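Local coordinates for protein pseudopodium-enriched atypical kinase 1 (Homo sapiens, PDB 6BHC) that adopts a dimer-forming protein kinase fold with an unusual catalytic cleft and, as a pseudokinase, probably signals as a scaffold more than as an enzyme, at residues Ser262-Ala265 and Pro266-Thr270; Thr308-Asp311 and Leu312-Pro316. The protein carries 1 engineered substitution. All coordinates share one frame; numbering follows the deposited sequence.

Interaction 1 of 2, residues Ser262-Ala265 and Pro266-Thr270; sequences SRLA and PEIIT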
loop_
_atom_site.group_PDB
_atom_site.type_symbol
_atom_site.label_atom_id
_atom_site.label_comp_id
_atom_site.label_asym_id
_atom_site.label_seq_id
_atom_site.Cartn_x
_atom_site.Cartn_y
_atom_site.Cartn_z
ATOM N N SER A 262 -41.485 -24.372 -9.870
ATOM C CA SER A 262 -40.341 -24.504 -10.762
ATOM C C SER A 262 -39.033 -24.130 -10.077
ATOM O O SER A 262 -37.961 -24.472 -10.588
ATOM C CB SER A 262 -40.540 -23.644 -12.010
ATOM O OG SER A 262 -40.532 -22.264 -11.685
ATOM N N ARG A 263 -39.097 -23.440 -8.938
ATOM C CA ARG A 263 -37.915 -23.061 -8.177
ATOM C C ARG A 263 -37.834 -23.787 -6.839
ATOM O O ARG A 263 -37.086 -23.365 -5.952
ATOM C CB ARG A 263 -37.888 -21.548 -7.964
ATOM C CG ARG A 263 -37.917 -20.749 -9.254
ATOM C CD ARG A 263 -37.855 -19.256 -8.983
ATOM N NE ARG A 263 -37.843 -18.489 -10.223
ATOM C CZ ARG A 263 -36.738 -18.161 -10.886
ATOM N NH1 ARG A 263 -35.551 -18.530 -10.425
ATOM N NH2 ARG A 263 -36.822 -17.461 -12.010
ATOM N N LEU A 264 -38.591 -24.866 -6.674
ATOM C CA LEU A 264 -38.566 -25.665 -5.458
ATOM C C LEU A 264 -37.693 -26.895 -5.664
ATOM O O LEU A 264 -37.778 -27.563 -6.698
ATOM C CB LEU A 264 -39.977 -26.091 -5.050
ATOM C CG LEU A 264 -40.939 -24.978 -4.640
ATOM C CD1 LEU A 264 -42.273 -25.571 -4.201
ATOM C CD2 LEU A 264 -40.324 -24.126 -3.539
ATOM N N ALA A 265 -36.855 -27.186 -4.672
ATOM C CA ALA A 265 -35.960 -28.326 -4.760
ATOM C C ALA A 265 -36.762 -29.625 -4.843
ATOM O O ALA A 265 -37.897 -29.695 -4.361
ATOM C CB ALA A 265 -35.022 -28.357 -3.555
ATOM N N PRO A 266 -36.201 -30.669 -5.462
ATOM C CA PRO A 266 -36.967 -31.915 -5.635
ATOM C C PRO A 266 -37.421 -32.548 -4.331
ATOM O O PRO A 266 -38.482 -33.184 -4.305
ATOM C CB PRO A 266 -35.986 -32.825 -6.387
ATOM C CG PRO A 266 -35.058 -31.887 -7.080
ATOM C CD PRO A 266 -34.902 -30.718 -6.155
ATOM N N GLU A 267 -36.656 -32.399 -3.246
ATOM C CA GLU A 267 -37.056 -33.021 -1.988
ATOM C C GLU A 267 -38.320 -32.384 -1.423
ATOM O O GLU A 267 -39.075 -33.044 -0.700
ATOM C CB GLU A 267 -35.917 -32.954 -0.969
ATOM C CG GLU A 267 -35.496 -31.550 -0.557
ATOM C CD GLU A 267 -34.430 -30.961 -1.463
ATOM O OE1 GLU A 267 -34.251 -31.467 -2.592
ATOM O OE2 GLU A 267 -33.762 -29.993 -1.041
ATOM N N ILE A 268 -38.575 -31.115 -1.750
ATOM C CA ILE A 268 -39.791 -30.457 -1.283
ATOM C C ILE A 268 -41.022 -31.060 -1.952
ATOM O O ILE A 268 -42.101 -31.117 -1.349
ATOM C CB ILE A 268 -39.695 -28.939 -1.532
ATOM C CG1 ILE A 268 -38.447 -28.365 -0.857
ATOM C CG2 ILE A 268 -40.940 -28.224 -1.029
ATOM C CD1 ILE A 268 -38.429 -28.540 0.646
ATOM N N ILE A 269 -40.883 -31.533 -3.188
ATOM C CA ILE A 269 -42.032 -32.031 -3.938
ATOM C C ILE A 269 -42.318 -33.503 -3.649
ATOM O O ILE A 269 -43.483 -33.916 -3.658
ATOM C CB ILE A 269 -41.809 -31.800 -5.443
ATOM C CG1 ILE A 269 -41.414 -30.345 -5.702
ATOM C CG2 ILE A 269 -43.059 -32.165 -6.237
ATOM C CD1 ILE A 269 -41.100 -30.045 -7.149
ATOM N N THR A 270 -41.285 -34.301 -3.381
ATOM C CA THR A 270 -41.427 -35.750 -3.275
ATOM C C THR A 270 -42.368 -36.177 -2.156
ATOM O O THR A 270 -43.473 -36.664 -2.423
ATOM C CB THR A 270 -40.058 -36.403 -3.068
ATOM O OG1 THR A 270 -39.369 -35.751 -1.992
ATOM C CG2 THR A 270 -39.228 -36.311 -4.342
#
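The carboxylate of Glu267 turns one face to the methyl group of Ala265, whose CB lies 3.3 Å from both OE1 and OE2 of Glu267. CG of Glu267 stands between its own backbone N and carbonyl carbon (chi1 63°), and a bend at chi2 folds the acid back over that methyl. The Pro266 ring follows directly, its CD 3.5 Å from CB of Ala265. Ala265-Pro266-Glu267 is the APE motif that closes a kinase activation segment, and the acid makes the salt bridge characteristic of it, from OE1 to Arg340. With an alanine in place of Glu267, Arg340 would probably be left without its carboxylate mate and the Ala265 methyl without this part of its cover. The short helix 266-270 starts where Ile268 N donates to Ala265 O (3.0 Å). Pro266 O then receives both Ile269 N and Thr270 N, while Thr270 OG1 returns to Glu267 O at 3.0 Å. Near the surface, CD1 of Leu264 meets CG2 of Ile268 loosely, at 4.3 Å. The start of the turn packs on helix 277-289, whose Phe280 touches both Ala265 and Pro266.

Interaction 2 of 2, residues Thr308-Asp311 and Leu312-Pro316; sequences TRAD and LPRIP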
loop_
_atom_site.group_PDB
_atom_site.type_symbol
_atom_site.label_atom_id
_atom_site.label_comp_id
_atom_site.label_asym_id
_atom_site.label_seq_id
_atom_site.Cartn_x
_atom_site.Cartn_y
_atom_site.Cartn_z
ATOM N N THR A 308 -30.223 -36.803 -14.034
ATOM C CA THR A 308 -28.780 -36.890 -13.870
ATOM C C THR A 308 -28.131 -35.636 -14.457
ATOM O O THR A 308 -28.803 -34.646 -14.764
ATOM C CB THR A 308 -28.235 -38.163 -14.524
ATOM O OG1 THR A 308 -28.563 -38.165 -15.918
ATOM C CG2 THR A 308 -28.831 -39.399 -13.865
ATOM N N ARG A 309 -26.808 -35.687 -14.618
ATOM C CA ARG A 309 -26.082 -34.530 -15.134
ATOM C C ARG A 309 -26.366 -34.321 -16.617
ATOM O O ARG A 309 -26.478 -33.178 -17.078
ATOM C CB ARG A 309 -24.583 -34.708 -14.886
ATOM C CG ARG A 309 -23.803 -33.415 -14.680
ATOM C CD ARG A 309 -23.369 -32.788 -15.994
ATOM N NE ARG A 309 -22.386 -31.728 -15.784
ATOM C CZ ARG A 309 -21.780 -31.060 -16.761
ATOM N NH1 ARG A 309 -20.898 -30.113 -16.471
ATOM N NH2 ARG A 309 -22.054 -31.340 -18.028
ATOM N N ALA A 310 -26.496 -35.410 -17.377
ATOM C CA ALA A 310 -26.740 -35.314 -18.811
ATOM C C ALA A 310 -28.155 -34.859 -19.142
ATOM O O ALA A 310 -28.409 -34.476 -20.291
ATOM C CB ALA A 310 -26.463 -36.661 -19.482
ATOM N N ASP A 311 -29.076 -34.887 -18.179
ATOM C CA ASP A 311 -30.444 -34.462 -18.448
ATOM C C ASP A 311 -30.598 -32.946 -18.411
ATOM O O ASP A 311 -31.513 -32.409 -19.047
ATOM C CB ASP A 311 -31.401 -35.106 -17.444
ATOM C CG ASP A 311 -31.410 -36.620 -17.531
ATOM O OD1 ASP A 311 -31.391 -37.159 -18.657
ATOM O OD2 ASP A 311 -31.435 -37.273 -16.466
ATOM N N LEU A 312 -29.730 -32.245 -17.685
ATOM C CA LEU A 312 -29.847 -30.799 -17.579
ATOM C C LEU A 312 -29.498 -30.128 -18.908
ATOM O O LEU A 312 -28.648 -30.617 -19.657
ATOM C CB LEU A 312 -28.937 -30.267 -16.473
ATOM C CG LEU A 312 -29.324 -30.629 -15.038
ATOM C CD1 LEU A 312 -28.264 -30.155 -14.060
ATOM C CD2 LEU A 312 -30.681 -30.038 -14.685
ATOM N N PRO A 313 -30.147 -29.007 -19.225
ATOM C CA PRO A 313 -29.811 -28.287 -20.460
ATOM C C PRO A 313 -28.374 -27.785 -20.430
ATOM O O PRO A 313 -27.861 -27.377 -19.387
ATOM C CB PRO A 313 -30.813 -27.127 -20.481
ATOM C CG PRO A 313 -31.936 -27.573 -19.597
ATOM C CD PRO A 313 -31.294 -28.402 -18.527
ATOM N N ARG A 314 -27.729 -27.819 -21.593
ATOM C CA ARG A 314 -26.315 -27.483 -21.695
ATOM C C ARG A 314 -26.122 -25.973 -21.740
ATOM O O ARG A 314 -26.791 -25.273 -22.506
ATOM C CB ARG A 314 -25.705 -28.126 -22.940
ATOM C CG ARG A 314 -25.910 -29.629 -23.032
ATOM C CD ARG A 314 -25.067 -30.376 -22.012
ATOM N NE ARG A 314 -25.399 -31.798 -21.972
ATOM C CZ ARG A 314 -24.879 -32.713 -22.785
ATOM N NH1 ARG A 314 -23.995 -32.357 -23.708
ATOM N NH2 ARG A 314 -25.244 -33.982 -22.676
ATOM N N ILE A 315 -25.205 -25.476 -20.922
ATOM C CA ILE A 315 -24.827 -24.062 -20.976
ATOM C C ILE A 315 -23.878 -23.854 -22.148
ATOM O O ILE A 315 -22.906 -24.616 -22.290
ATOM C CB ILE A 315 -24.186 -23.629 -19.662
ATOM C CG1 ILE A 315 -25.211 -23.681 -18.527
ATOM C CG2 ILE A 315 -23.595 -22.233 -19.794
ATOM C CD1 ILE A 315 -24.668 -23.237 -17.188
ATOM N N PRO A 316 -24.118 -22.864 -23.009
ATOM C CA PRO A 316 -23.233 -22.651 -24.159
ATOM C C PRO A 316 -21.805 -22.351 -23.721
ATOM O O PRO A 316 -21.569 -21.658 -22.731
ATOM C CB PRO A 316 -23.866 -21.454 -24.879
ATOM C CG PRO A 316 -25.293 -21.452 -24.433
ATOM C CD PRO A 316 -25.272 -21.947 -23.019
#
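Leu312 closes a single, weakly bonded helical turn over Thr308-Asp311, in the loop between helices 295-298 and 322-332 of the kinase domain's helical C-lobe: its N donates to Arg309 O across a long 3.4 Å. The leucine side chain lies beside the carbonyl oxygens of Arg309 and Thr308, with CB of Leu312 3.9 Å from Arg309 O and CG of Leu312 4.1 Å from Thr308 O. After Leu312 the backbone leaves the turn in an extended course through Pro313. Arg314 nevertheless leans back toward the turn, because a bend at chi2 (-71°) redirects its chain and brings the guanidinium edge toward Ala310 O. At 4.0 Å from NH2 of Arg314 to that oxygen, this is an approach and not a hydrogen bond. Arg309 brings a like charge nearby, its NH2 5.2 Å from NE of Arg314, and the Arg309 side chain also touches Gln326 and Ser330 of helix 322-332 and bonds weakly to Gln327.

Further out, Leu312 is buried among Leu302, Tyr287 of helix 277-289 and Ser330. The extended chain that follows is held by Tyr287 OH at Pro313 O and by Gln326 at Ile315 N. The turn itself is positioned by Asp311, whose carboxylate reaches back to the main-chain N of Thr308, three residues earlier. The threonine hydroxyl joins the same oxygen, and a long, weak ion pair to Arg305 adds to it. Both donors reach Asp311 OD2 from one face of the carboxylate: Thr308 N at 2.8 Å, 27° out of the plane on the anti side, and Thr308 OG1 at 3.1 Å, steeply above it at 71°.

How the interactions relate
Along the chain the two local turns come in series, neither nested nor crossed. Interaction 1 closes first, where the end of the activation segment winds into helix 266-270. The chain then runs through helix 277-289 and helix 295-298 before interaction 2 rounds off the turn at 308-311 and heads for helix 322-332. Their centres are 18 Å apart, and their nearest atoms, about 9 Å apart, do not touch. Helix 277-289 backs both, with Phe280 behind the first and Tyr287 behind the second. The intervening loop is a second bridge: Lys303 meets Leu264 and Ile269, whereas its neighbour Leu302 packs on Asp311 and Leu312.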